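Local structure of putative cathepsin d (Ixodes ricinus, 5N71) at residues G82-F87 with L109-E114; S39-L44 with F75-G80; T230-G235 with G301-E306. The protein probably acts as a pepsin-like aspartic endopeptidase, cutting peptide bonds within protein substrates. All coordinates share one frame; numbering follows the deposited sequence.

Contacts 1 and 2 lie side by side, their centres about 9 Å apart, because strands 69-78 and 83-95 are the two arms of one hairpin: Gly-86 N lies 2.8 Å from Phe-75 O, a probable hydrogen bond. Contact 2 comes nearest to the predicted active site, the side chain of Ser-39 being about 3 Å from that of Asp-36; that of Val-84, in contact 1, is about 10 Å from it. Contact 3, its centre about 21 Å from that of contact 2, lies on the Asn-227 side: the side chain of Thr-234 is about 8 Å from that of Asn-227 and about 5 Å from a bound PEG, probably left by the crystallisation liquor.

Contact 1 of 3, residues G82-F87 with L109-E114; sequences GNVEGF and LVVGGE
Glu-85 and Val-110 form one rung of a pair whose short segments run antiparallel, at 175°, and main-chain bonds do most of the joining. Glu-85 N gives a bond of 2.8 Å to Val-110 O, while Glu-85 O is gripped twice, by Leu-109 N at 2.8 Å and Val-110 N at 3.0 Å. Two residues opposite one is a classic beta bulge, placed where the chain turns a corner. Asn-83 and Gly-112 exchange a further pair of bonds.

Glycines let the backbones close in at the end of the ladder, Gly-82 CA lying 3.1 Å from Gly-112 O. Bare of any side chain, Gly-112 also lets the Asn-83 amide fold over it, Asn-83 ND2 coming to 3.7 Å from Gly-112 CA; a chi1 of 59° swings that amide inward. Gly-113, at the N-cap position of helix 114-117, has a positive phi, which glycine accepts readily.

Side-chain contacts are sparse. Val-84 CB meets Val-111 CG2 at 4.2 Å, and both side chains reach Leu-116. The Glu-85 chain bends at chi2 and sets its carboxylate OE1 3.6 Å from the methyl Val-110 CG2. Separately, the edge of the Phe-87 ring touches Leu-109 CD1.

The contact joins strands 83-95 and 98-112 of one hairpin; strand 83-95 is also the returning arm of the 69-78/83-95 hairpin, which corresponds to the flap of pepsin-like proteases. Five main-chain bonds therefore set the register, and the side chains divide by setting: Val-84 and Val-111 pack against the helix, while Asn-83, Glu-85 and Val-110 share the more open face.

Contact 2 of 3, residues S39-L44 with F75-G80; sequences SANLWL and FTIVYG
Phe-75 opens the contact by laying its ring between Asn-41 and Trp-43. Its CE2 packs on Trp-43 CB at 3.6 Å, and its ring lies oblique to the five-membered ring of Trp-43, the planes inclined by 38°. The Asn-41 amide comes to the ring edge, Asn-41 ND2 lying 3.8 Å from Phe-75 CE1, while its OD1 accepts from Val-134 N. Ile-77 follows on the same face of the strand. With CG1 anti to N (chi1 -167°) and the chain extended, its CD1 reaches Asn-41 OD1 at 3.8 Å, and its CG1 lies over a face of the Tyr-79 ring. Tyr-79 supplies the polar end: its OH lies at the indole edge, in the indole plane, and takes a weak bond of 3.0 Å from Trp-43 NE1. The same OH shares a hydrogen bond with a water, which donates to Ser-39 OG and Asn-41 O; Ser-39 OG is hydrogen-bonded to Asp-36, a predicted active-site residue. Tyrosine suits this place because its ring packs beside Ser-39 CB while its hydroxyl joins these bonds, as in the flap of pepsin-like proteases. Ile-124 of strand 123-126 touches Ser-39, Trp-43 and Tyr-79, and Val-84 of strand 83-95 packs on Phe-75 and Trp-43.

Contact 3 of 3, residues T230-G235 with G301-E306; sequences TSLITG and GFMGLE
Ile-233 O has two partners on the neighbouring strand, the N-H of Met-303 and the CA-H of Phe-302: Met-303 N donates to it at 2.9 Å, and Phe-302 CA makes a CA-H...O contact with it at 3.3 Å. The roles are then exchanged, Met-303 O taking a bond from Gly-235 N and a CA-H...O contact from Thr-234 CA, the two donors each at 3.2 Å. A third bond, from Ile-233 N to Gly-301 O at 2.8 Å, begins the short parallel ladder, in which Ile-233 pairs with Phe-302 and Thr-234 with Met-303. Beyond the strands, a water bridges the segments, donating to Gly-235 O and accepting from Leu-305 N.

Side chains alternate between two faces. On one, Ile-233 and Phe-302 lie alongside each other, pointing the same way, with Ile-233 CD1 3.7 Å from Phe-302 CE1; two bulky apolar residues suit this buried side. On the other, Met-303 carries the contact. Its CG sits between the backbone N and the carbonyl carbon (chi1 65°), which brings that carbon to 3.6 Å from Thr-234 OG1 and the sulfur near Leu-232 CD1, the leucine crossing it at about a right angle. The flexible methionine chain, bent at chi2 and chi3, thus fills the corner between leucine and threonine. The methyl of Thr-234, CG2, anti to the backbone N, meets Leu-305 CG at 3.8 Å.

The segment 230-235 begins just after the loop carrying Asn-227, a predicted active-site residue. Strand 233-234 runs between strand 297-303, parallel to it, and strand 312-314, antiparallel. Helix 237-246 packs on the Phe-302 ring through Val-240 and Leu-243, and helix 316-319 on Ile-233 through Val-317 and Phe-318.

Contact 1 of 3, residues G82-F87 with L109-E114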
ATOM      1  N   GLY A  82       9.058  -5.975  -9.382  1.00 39.44           N
ATOM      2  CA  GLY A  82       8.575  -7.139 -10.110  1.00 36.58           C
ATOM      3  C   GLY A  82       7.839  -6.832 -11.397  1.00 30.02           C
ATOM      4  O   GLY A  82       7.694  -5.683 -11.792  1.00 30.44           O
ATOM      5  N   ASN A  83       7.402  -7.894 -12.051  1.00 29.58           N
ATOM      6  CA  ASN A  83       6.682  -7.770 -13.313  1.00 30.35           C
ATOM      7  C   ASN A  83       5.804  -8.973 -13.475  1.00 25.59           C
ATOM      8  O   ASN A  83       6.082 -10.031 -12.903  1.00 26.54           O
ATOM      9  CB  ASN A  83       7.656  -7.649 -14.502  1.00 30.74           C
ATOM     10  CG  ASN A  83       8.590  -8.846 -14.610  1.00 34.79           C
ATOM     11  OD1 ASN A  83       8.281  -9.838 -15.255  1.00 37.27           O
ATOM     12  ND2 ASN A  83       9.702  -8.772 -13.928  1.00 36.51           N
ATOM     13  N   VAL A  84       4.716  -8.808 -14.205  1.00 23.80           N
ATOM     14  CA  VAL A  84       3.893  -9.950 -14.500  1.00 26.33           C
ATOM     15  C   VAL A  84       3.358  -9.911 -15.919  1.00 25.74           C
ATOM     16  O   VAL A  84       3.102  -8.844 -16.446  1.00 25.04           O
ATOM     17  CB  VAL A  84       2.873 -10.304 -13.353  1.00 31.26           C
ATOM     18  CG1 VAL A  84       2.830  -9.327 -12.221  1.00 30.49           C
ATOM     19  CG2 VAL A  84       1.511 -10.820 -13.813  1.00 28.77           C
ATOM     20  N   GLU A  85       3.207 -11.090 -16.507  1.00 24.92           N
ATOM     21  CA  GLU A  85       2.703 -11.220 -17.875  1.00 29.01           C
ATOM     22  C   GLU A  85       1.658 -12.318 -17.892  1.00 26.46           C
ATOM     23  O   GLU A  85       1.807 -13.343 -17.206  1.00 28.11           O
ATOM     24  CB  GLU A  85       3.864 -11.527 -18.855  1.00 34.99           C
ATOM     25  CG  GLU A  85       3.484 -11.579 -20.355  1.00 41.98           C
ATOM     26  CD  GLU A  85       2.891 -12.935 -20.897  1.00 51.74           C
ATOM     27  OE1 GLU A  85       3.243 -14.091 -20.446  1.00 51.50           O
ATOM     28  OE2 GLU A  85       2.041 -12.850 -21.840  1.00 50.77           O
ATOM     29  N   GLY A  86       0.620 -12.123 -18.703  1.00 22.92           N
ATOM     30  CA  GLY A  86      -0.388 -13.145 -18.946  1.00 23.25           C
ATOM     31  C   GLY A  86      -1.491 -12.672 -19.892  1.00 22.27           C
ATOM     32  O   GLY A  86      -1.202 -11.986 -20.894  1.00 22.94           O
ATOM     33  N   PHE A  87      -2.750 -12.930 -19.555  1.00 20.89           N
ATOM     34  CA  PHE A  87      -3.871 -12.471 -20.412  1.00 21.40           C
ATOM     35  C   PHE A  87      -5.049 -12.110 -19.552  1.00 21.31           C
ATOM     36  O   PHE A  87      -5.099 -12.530 -18.393  1.00 20.77           O
ATOM     37  CB  PHE A  87      -4.215 -13.551 -21.456  1.00 23.06           C
ATOM     38  CG  PHE A  87      -4.652 -14.845 -20.841  1.00 20.82           C
ATOM     39  CD1 PHE A  87      -3.705 -15.773 -20.429  1.00 23.37           C
ATOM     40  CD2 PHE A  87      -5.975 -15.079 -20.570  1.00 22.35           C
ATOM     41  CE1 PHE A  87      -4.087 -16.932 -19.761  1.00 22.54           C
ATOM     42  CE2 PHE A  87      -6.388 -16.252 -19.958  1.00 23.94           C
ATOM     43  CZ  PHE A  87      -5.444 -17.191 -19.545  1.00 23.07           C
ATOM     44  N   LEU A 109       0.825 -15.760 -16.119  1.00 26.46           N
ATOM     45  CA  LEU A 109       1.636 -16.870 -16.622  1.00 27.29           C
ATOM     46  C   LEU A 109       3.095 -16.735 -16.279  1.00 27.87           C
ATOM     47  O   LEU A 109       3.718 -17.733 -15.986  1.00 27.06           O
ATOM     48  CB  LEU A 109       1.503 -16.997 -18.165  1.00 27.62           C
ATOM     49  CG  LEU A 109       0.111 -17.254 -18.709  1.00 28.57           C
ATOM     50  CD1 LEU A 109       0.126 -17.279 -20.244  1.00 29.37           C
ATOM     51  CD2 LEU A 109      -0.524 -18.539 -18.180  1.00 30.24           C
ATOM     52  N   VAL A 110       3.659 -15.520 -16.355  1.00 28.00           N
ATOM     53  CA  VAL A 110       5.072 -15.251 -16.054  1.00 29.77           C
ATOM     54  C   VAL A 110       5.144 -14.174 -14.956  1.00 31.96           C
ATOM     55  O   VAL A 110       4.546 -13.104 -15.101  1.00 29.67           O
ATOM     56  CB  VAL A 110       5.855 -14.756 -17.299  1.00 32.63           C
ATOM     57  CG1 VAL A 110       7.334 -14.467 -16.976  1.00 34.37           C
ATOM     58  CG2 VAL A 110       5.768 -15.762 -18.448  1.00 33.97           C
ATOM     59  N   VAL A 111       5.858 -14.462 -13.864  1.00 28.10           N
ATOM     60  CA  VAL A 111       6.057 -13.508 -12.762  1.00 28.58           C
ATOM     61  C   VAL A 111       7.558 -13.388 -12.495  1.00 30.78           C
ATOM     62  O   VAL A 111       8.214 -14.404 -12.424  1.00 31.49           O
ATOM     63  CB  VAL A 111       5.323 -13.967 -11.493  1.00 29.45           C
ATOM     64  CG1 VAL A 111       5.607 -13.038 -10.316  1.00 28.30           C
ATOM     65  CG2 VAL A 111       3.817 -14.054 -11.739  1.00 29.13           C
ATOM     66  N   GLY A 112       8.068 -12.160 -12.405  1.00 31.08           N
ATOM     67  CA  GLY A 112       9.441 -11.848 -11.976  1.00 33.70           C
ATOM     68  C   GLY A 112       9.480 -10.991 -10.714  1.00 34.07           C
ATOM     69  O   GLY A 112       8.524 -10.250 -10.381  1.00 32.13           O
ATOM     70  N   GLY A 113      10.582 -11.094  -9.975  1.00 33.47           N
ATOM     71  CA  GLY A 113      10.832 -10.201  -8.841  1.00 34.75           C
ATOM     72  C   GLY A 113      10.594 -10.900  -7.531  1.00 36.99           C
ATOM     73  O   GLY A 113       9.543 -11.508  -7.330  1.00 35.08           O
ATOM     74  N   GLU A 114      11.588 -10.846  -6.641  1.00 40.41           N
ATOM     75  CA  GLU A 114      11.560 -11.667  -5.413  1.00 46.86           C
ATOM     76  C   GLU A 114      10.392 -11.294  -4.497  1.00 45.19           C
ATOM     77  O   GLU A 114       9.741 -12.173  -3.915  1.00 45.63           O
ATOM     78  CB  GLU A 114      12.919 -11.595  -4.662  1.00 52.57           C
ATOM     79  CG  GLU A 114      13.446 -12.949  -4.183  1.00 59.54           C
ATOM     80  CD  GLU A 114      13.431 -14.059  -5.255  1.00 63.71           C
ATOM     81  OE1 GLU A 114      12.792 -15.107  -5.036  1.00 69.25           O
ATOM     82  OE2 GLU A 114      14.038 -13.903  -6.336  1.00 70.55           O
TER

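Contact 2 of 3, residues S39-L44 with F75-G80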
ATOM      1  N   SER A  39      -1.220   1.020  -7.433  1.00 20.01           N
ATOM      2  CA  SER A  39      -1.471   0.481  -8.801  1.00 20.77           C
ATOM      3  C   SER A  39      -2.975   0.287  -8.981  1.00 21.39           C
ATOM      4  O   SER A  39      -3.747   0.462  -8.012  1.00 19.89           O
ATOM      5  CB  SER A  39      -0.723  -0.816  -9.059  1.00 20.44           C
ATOM      6  OG  SER A  39      -1.235  -1.866  -8.243  1.00 21.30           O
ATOM      7  N   ALA A  40      -3.416  -0.065 -10.205  1.00 19.77           N
ATOM      8  CA  ALA A  40      -4.873  -0.096 -10.467  1.00 20.72           C
ATOM      9  C   ALA A  40      -5.362  -1.359 -11.173  1.00 20.69           C
ATOM     10  O   ALA A  40      -6.516  -1.365 -11.584  1.00 21.71           O
ATOM     11  CB  ALA A  40      -5.316   1.156 -11.246  1.00 20.88           C
ATOM     12  N   ASN A  41      -4.510  -2.381 -11.295  1.00 19.61           N
ATOM     13  CA  ASN A  41      -4.882  -3.667 -11.921  1.00 20.36           C
ATOM     14  C   ASN A  41      -5.095  -4.757 -10.859  1.00 21.56           C
ATOM     15  O   ASN A  41      -4.450  -4.727  -9.797  1.00 21.30           O
ATOM     16  CB  ASN A  41      -3.852  -4.106 -12.947  1.00 19.29           C
ATOM     17  CG  ASN A  41      -3.884  -3.241 -14.217  1.00 20.57           C
ATOM     18  OD1 ASN A  41      -3.369  -2.113 -14.214  1.00 21.85           O
ATOM     19  ND2 ASN A  41      -4.509  -3.752 -15.299  1.00 21.88           N
ATOM     20  N   LEU A  42      -6.001  -5.698 -11.181  1.00 21.56           N
ATOM     21  CA  LEU A  42      -6.168  -6.939 -10.442  1.00 19.91           C
ATOM     22  C   LEU A  42      -5.535  -8.092 -11.262  1.00 20.89           C
ATOM     23  O   LEU A  42      -5.795  -8.218 -12.468  1.00 21.27           O
ATOM     24  CB  LEU A  42      -7.639  -7.214 -10.199  1.00 19.80           C
ATOM     25  CG  LEU A  42      -8.052  -8.590  -9.684  1.00 19.66           C
ATOM     26  CD1 LEU A  42      -7.428  -8.824  -8.304  1.00 21.34           C
ATOM     27  CD2 LEU A  42      -9.554  -8.668  -9.658  1.00 21.16           C
ATOM     28  N   TRP A  43      -4.712  -8.925 -10.612  1.00 18.64           N
ATOM     29  CA  TRP A  43      -4.270 -10.172 -11.241  1.00 21.77           C
ATOM     30  C   TRP A  43      -4.058 -11.269 -10.207  1.00 22.82           C
ATOM     31  O   TRP A  43      -3.845 -10.987  -9.022  1.00 20.46           O
ATOM     32  CB  TRP A  43      -2.984  -9.985 -12.075  1.00 21.98           C
ATOM     33  CG  TRP A  43      -1.799  -9.556 -11.237  1.00 22.94           C
ATOM     34  CD1 TRP A  43      -1.434  -8.298 -10.971  1.00 22.29           C
ATOM     35  CD2 TRP A  43      -0.898 -10.413 -10.505  1.00 25.08           C
ATOM     36  NE1 TRP A  43      -0.330  -8.292 -10.136  1.00 26.19           N
ATOM     37  CE2 TRP A  43      -0.005  -9.585  -9.820  1.00 24.07           C
ATOM     38  CE3 TRP A  43      -0.781 -11.809 -10.355  1.00 23.73           C
ATOM     39  CZ2 TRP A  43       1.015 -10.091  -9.011  1.00 25.58           C
ATOM     40  CZ3 TRP A  43       0.237 -12.305  -9.549  1.00 24.51           C
ATOM     41  CH2 TRP A  43       1.105 -11.461  -8.894  1.00 23.83           C
ATOM     42  N   LEU A  44      -4.090 -12.505 -10.695  1.00 22.57           N
ATOM     43  CA  LEU A  44      -3.890 -13.707  -9.887  1.00 24.07           C
ATOM     44  C   LEU A  44      -3.166 -14.759 -10.738  1.00 25.98           C
ATOM     45  O   LEU A  44      -3.230 -14.696 -11.967  1.00 23.29           O
ATOM     46  CB  LEU A  44      -5.245 -14.300  -9.493  1.00 24.17           C
ATOM     47  CG  LEU A  44      -6.088 -13.433  -8.557  1.00 26.51           C
ATOM     48  CD1 LEU A  44      -7.513 -13.894  -8.566  1.00 28.96           C
ATOM     49  CD2 LEU A  44      -5.522 -13.403  -7.125  1.00 25.95           C
ATOM     50  N   PHE A  75      -1.953  -9.083 -21.097  1.00 23.33           N
ATOM     51  CA  PHE A  75      -1.694  -8.403 -19.837  1.00 24.79           C
ATOM     52  C   PHE A  75      -0.184  -8.380 -19.563  1.00 23.34           C
ATOM     53  O   PHE A  75       0.457  -9.433 -19.467  1.00 23.86           O
ATOM     54  CB  PHE A  75      -2.432  -9.128 -18.725  1.00 23.12           C
ATOM     55  CG  PHE A  75      -2.166  -8.577 -17.351  1.00 24.42           C
ATOM     56  CD1 PHE A  75      -2.508  -7.261 -17.018  1.00 23.74           C
ATOM     57  CD2 PHE A  75      -1.592  -9.380 -16.372  1.00 25.13           C
ATOM     58  CE1 PHE A  75      -2.244  -6.759 -15.736  1.00 24.19           C
ATOM     59  CE2 PHE A  75      -1.305  -8.875 -15.108  1.00 25.33           C
ATOM     60  CZ  PHE A  75      -1.657  -7.571 -14.784  1.00 23.76           C
ATOM     61  N   THR A  76       0.371  -7.182 -19.455  1.00 22.46           N
ATOM     62  CA  THR A  76       1.748  -6.979 -19.055  1.00 24.32           C
ATOM     63  C   THR A  76       1.857  -5.748 -18.172  1.00 23.79           C
ATOM     64  O   THR A  76       1.472  -4.632 -18.583  1.00 22.52           O
ATOM     65  CB  THR A  76       2.698  -6.839 -20.278  1.00 27.32           C
ATOM     66  OG1 THR A  76       2.608  -8.035 -21.085  1.00 27.60           O
ATOM     67  CG2 THR A  76       4.156  -6.682 -19.830  1.00 30.22           C
ATOM     68  N   ILE A  77       2.410  -5.948 -16.983  1.00 22.50           N
ATOM     69  CA  ILE A  77       2.645  -4.851 -16.033  1.00 23.06           C
ATOM     70  C   ILE A  77       4.014  -5.022 -15.401  1.00 24.57           C
ATOM     71  O   ILE A  77       4.478  -6.150 -15.208  1.00 24.04           O
ATOM     72  CB  ILE A  77       1.514  -4.765 -14.990  1.00 23.71           C
ATOM     73  CG1 ILE A  77       1.525  -3.462 -14.169  1.00 23.84           C
ATOM     74  CG2 ILE A  77       1.466  -5.996 -14.112  1.00 26.12           C
ATOM     75  CD1 ILE A  77       0.195  -3.202 -13.480  1.00 23.97           C
ATOM     76  N   VAL A  78       4.644  -3.868 -15.107  1.00 26.84           N
ATOM     77  CA  VAL A  78       5.938  -3.787 -14.406  1.00 29.31           C
ATOM     78  C   VAL A  78       5.772  -2.886 -13.190  1.00 30.93           C
ATOM     79  O   VAL A  78       5.320  -1.741 -13.288  1.00 35.41           O
ATOM     80  CB  VAL A  78       7.032  -3.208 -15.331  1.00 33.06           C
ATOM     81  CG1 VAL A  78       8.372  -3.011 -14.596  1.00 32.39           C
ATOM     82  CG2 VAL A  78       7.204  -4.103 -16.559  1.00 32.71           C
ATOM     83  N   TYR A  79       6.110  -3.416 -12.030  1.00 29.92           N
ATOM     84  CA  TYR A  79       6.151  -2.641 -10.810  1.00 32.28           C
ATOM     85  C   TYR A  79       7.607  -2.280 -10.492  1.00 39.04           C
ATOM     86  O   TYR A  79       8.495  -2.502 -11.298  1.00 42.34           O
ATOM     87  CB  TYR A  79       5.521  -3.445  -9.679  1.00 28.58           C
ATOM     88  CG  TYR A  79       4.091  -3.942  -9.943  1.00 28.44           C
ATOM     89  CD1 TYR A  79       3.012  -3.078  -9.889  1.00 24.92           C
ATOM     90  CD2 TYR A  79       3.831  -5.292 -10.208  1.00 24.45           C
ATOM     91  CE1 TYR A  79       1.711  -3.548 -10.084  1.00 23.39           C
ATOM     92  CE2 TYR A  79       2.550  -5.749 -10.404  1.00 24.75           C
ATOM     93  CZ  TYR A  79       1.486  -4.873 -10.335  1.00 24.19           C
ATOM     94  OH  TYR A  79       0.204  -5.344 -10.529  1.00 23.94           O
ATOM     95  N   GLY A  80       7.840  -1.662  -9.347  1.00 45.29           N
ATOM     96  CA  GLY A  80       9.200  -1.390  -8.905  1.00 51.94           C
ATOM     97  C   GLY A  80       9.935  -2.689  -8.608  1.00 55.44           C
ATOM     98  O   GLY A  80      11.075  -2.863  -9.027  1.00 62.72           O
TER
HETATM   99  O   HOH W   1      -1.889  -3.654 -10.039  1.00 22.33           O

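Contact 3 of 3, residues T230-G235 with G301-E306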
ATOM      1  N   THR A 230       3.429  -0.707  -0.182  1.00 26.77           N
ATOM      2  CA  THR A 230       4.835  -0.713   0.145  1.00 29.72           C
ATOM      3  C   THR A 230       5.059  -0.469   1.654  1.00 29.77           C
ATOM      4  O   THR A 230       4.214   0.182   2.300  1.00 25.05           O
ATOM      5  CB  THR A 230       5.564   0.306  -0.750  1.00 31.86           C
ATOM      6  OG1 THR A 230       6.938  -0.028  -0.813  1.00 35.27           O
ATOM      7  CG2 THR A 230       5.400   1.716  -0.312  1.00 30.27           C
ATOM      8  N   SER A 231       6.177  -1.006   2.179  1.00 26.90           N
ATOM      9  CA  SER A 231       6.458  -1.063   3.619  1.00 28.10           C
ATOM     10  C   SER A 231       6.944   0.213   4.232  1.00 26.88           C
ATOM     11  O   SER A 231       6.562   0.506   5.343  1.00 25.35           O
ATOM     12  CB  SER A 231       7.585  -2.094   3.955  1.00 29.08           C
ATOM     13  OG  SER A 231       7.822  -2.958   2.914  1.00 40.84           O
ATOM     14  N   LEU A 232       7.872   0.911   3.554  1.00 25.33           N
ATOM     15  CA  LEU A 232       8.633   2.006   4.142  1.00 26.90           C
ATOM     16  C   LEU A 232       8.180   3.361   3.648  1.00 25.26           C
ATOM     17  O   LEU A 232       7.180   3.481   2.919  1.00 26.96           O
ATOM     18  CB  LEU A 232      10.132   1.780   3.857  1.00 28.68           C
ATOM     19  CG  LEU A 232      10.704   0.424   4.311  1.00 32.02           C
ATOM     20  CD1 LEU A 232      12.224   0.400   4.140  1.00 36.92           C
ATOM     21  CD2 LEU A 232      10.386   0.071   5.754  1.00 32.18           C
ATOM     22  N   ILE A 233       8.877   4.395   4.067  1.00 22.47           N
ATOM     23  CA  ILE A 233       8.735   5.717   3.486  1.00 24.18           C
ATOM     24  C   ILE A 233       9.907   5.931   2.522  1.00 26.25           C
ATOM     25  O   ILE A 233      11.093   5.861   2.933  1.00 25.97           O
ATOM     26  CB  ILE A 233       8.687   6.820   4.568  1.00 23.25           C
ATOM     27  CG1 ILE A 233       7.408   6.707   5.385  1.00 24.93           C
ATOM     28  CG2 ILE A 233       8.789   8.196   3.941  1.00 23.21           C
ATOM     29  CD1 ILE A 233       7.388   7.656   6.583  1.00 24.64           C
ATOM     30  N   THR A 234       9.591   6.248   1.269  1.00 23.37           N
ATOM     31  CA  THR A 234      10.613   6.566   0.288  1.00 25.60           C
ATOM     32  C   THR A 234      10.575   8.071   0.069  1.00 26.85           C
ATOM     33  O   THR A 234       9.497   8.701   0.152  1.00 26.60           O
ATOM     34  CB  THR A 234      10.414   5.732  -1.014  1.00 26.82           C
ATOM     35  OG1 THR A 234      10.684   4.358  -0.719  1.00 30.21           O
ATOM     36  CG2 THR A 234      11.410   6.128  -2.078  1.00 29.76           C
ATOM     37  N   GLY A 235      11.737   8.673  -0.190  1.00 24.18           N
ATOM     38  CA  GLY A 235      11.825  10.092  -0.493  1.00 25.03           C
ATOM     39  C   GLY A 235      12.824  10.401  -1.592  1.00 22.36           C
ATOM     40  O   GLY A 235      13.565   9.509  -2.000  1.00 23.67           O
ATOM     41  N   GLY A 301      13.012   3.482   8.755  1.00 31.24           N
ATOM     42  CA  GLY A 301      11.883   3.321   7.847  1.00 29.76           C
ATOM     43  C   GLY A 301      11.868   4.340   6.720  1.00 30.84           C
ATOM     44  O   GLY A 301      10.835   4.464   6.038  1.00 30.86           O
ATOM     45  N   PHE A 302      12.964   5.112   6.572  1.00 27.99           N
ATOM     46  CA  PHE A 302      13.152   6.066   5.496  1.00 26.27           C
ATOM     47  C   PHE A 302      14.222   5.542   4.557  1.00 29.58           C
ATOM     48  O   PHE A 302      15.316   5.143   5.015  1.00 28.78           O
ATOM     49  CB  PHE A 302      13.575   7.445   6.025  1.00 27.12           C
ATOM     50  CG  PHE A 302      12.654   8.022   7.051  1.00 26.97           C
ATOM     51  CD1 PHE A 302      11.466   8.622   6.676  1.00 25.38           C
ATOM     52  CD2 PHE A 302      12.975   7.962   8.407  1.00 29.70           C
ATOM     53  CE1 PHE A 302      10.614   9.149   7.639  1.00 27.23           C
ATOM     54  CE2 PHE A 302      12.124   8.494   9.369  1.00 29.23           C
ATOM     55  CZ  PHE A 302      10.941   9.076   8.991  1.00 27.07           C
ATOM     56  N   MET A 303      13.941   5.573   3.245  1.00 26.32           N
ATOM     57  CA  MET A 303      14.897   5.024   2.256  1.00 31.48           C
ATOM     58  C   MET A 303      14.821   5.772   0.923  1.00 28.55           C
ATOM     59  O   MET A 303      13.817   6.436   0.617  1.00 24.14           O
ATOM     60  CB  MET A 303      14.671   3.514   2.039  1.00 34.39           C
ATOM     61  CG  MET A 303      13.327   3.142   1.402  1.00 43.61           C
ATOM     62  SD  MET A 303      13.334   1.649   0.352  1.00 58.09           S
ATOM     63  CE  MET A 303      14.471   2.163  -0.926  1.00 51.23           C
ATOM     64  N   GLY A 304      15.897   5.668   0.143  1.00 28.31           N
ATOM     65  CA  GLY A 304      15.998   6.301  -1.199  1.00 26.85           C
ATOM     66  C   GLY A 304      16.150   5.192  -2.231  1.00 30.17           C
ATOM     67  O   GLY A 304      16.694   4.141  -1.921  1.00 31.36           O
ATOM     68  N   LEU A 305      15.598   5.369  -3.432  1.00 29.92           N
ATOM     69  CA  LEU A 305      15.768   4.393  -4.483  1.00 30.80           C
ATOM     70  C   LEU A 305      17.007   4.778  -5.270  1.00 32.91           C
ATOM     71  O   LEU A 305      17.398   5.978  -5.343  1.00 30.40           O
ATOM     72  CB  LEU A 305      14.548   4.393  -5.426  1.00 33.72           C
ATOM     73  CG  LEU A 305      13.198   4.061  -4.753  1.00 34.07           C
ATOM     74  CD1 LEU A 305      12.010   4.283  -5.685  1.00 35.25           C
ATOM     75  CD2 LEU A 305      13.238   2.633  -4.239  1.00 37.91           C
ATOM     76  N   GLU A 306      17.565   3.783  -5.938  1.00 31.82           N
ATOM     77  CA  GLU A 306      18.588   4.057  -6.951  1.00 34.02           C
ATOM     78  C   GLU A 306      18.043   4.691  -8.260  1.00 32.68           C
ATOM     79  O   GLU A 306      18.814   5.253  -8.998  1.00 28.01           O
ATOM     80  CB  GLU A 306      19.338   2.791  -7.249  1.00 34.49           C
ATOM     81  CG  GLU A 306      20.245   2.371  -6.105  1.00 38.56           C
ATOM     82  CD  GLU A 306      20.755   0.932  -6.245  1.00 40.34           C
ATOM     83  OE1 GLU A 306      20.316   0.197  -7.161  1.00 42.24           O
ATOM     84  OE2 GLU A 306      21.600   0.544  -5.411  1.00 46.12           O
TER
HETATM   85  O   HOH W   2      13.716   7.873  -4.011  1.00 25.92           O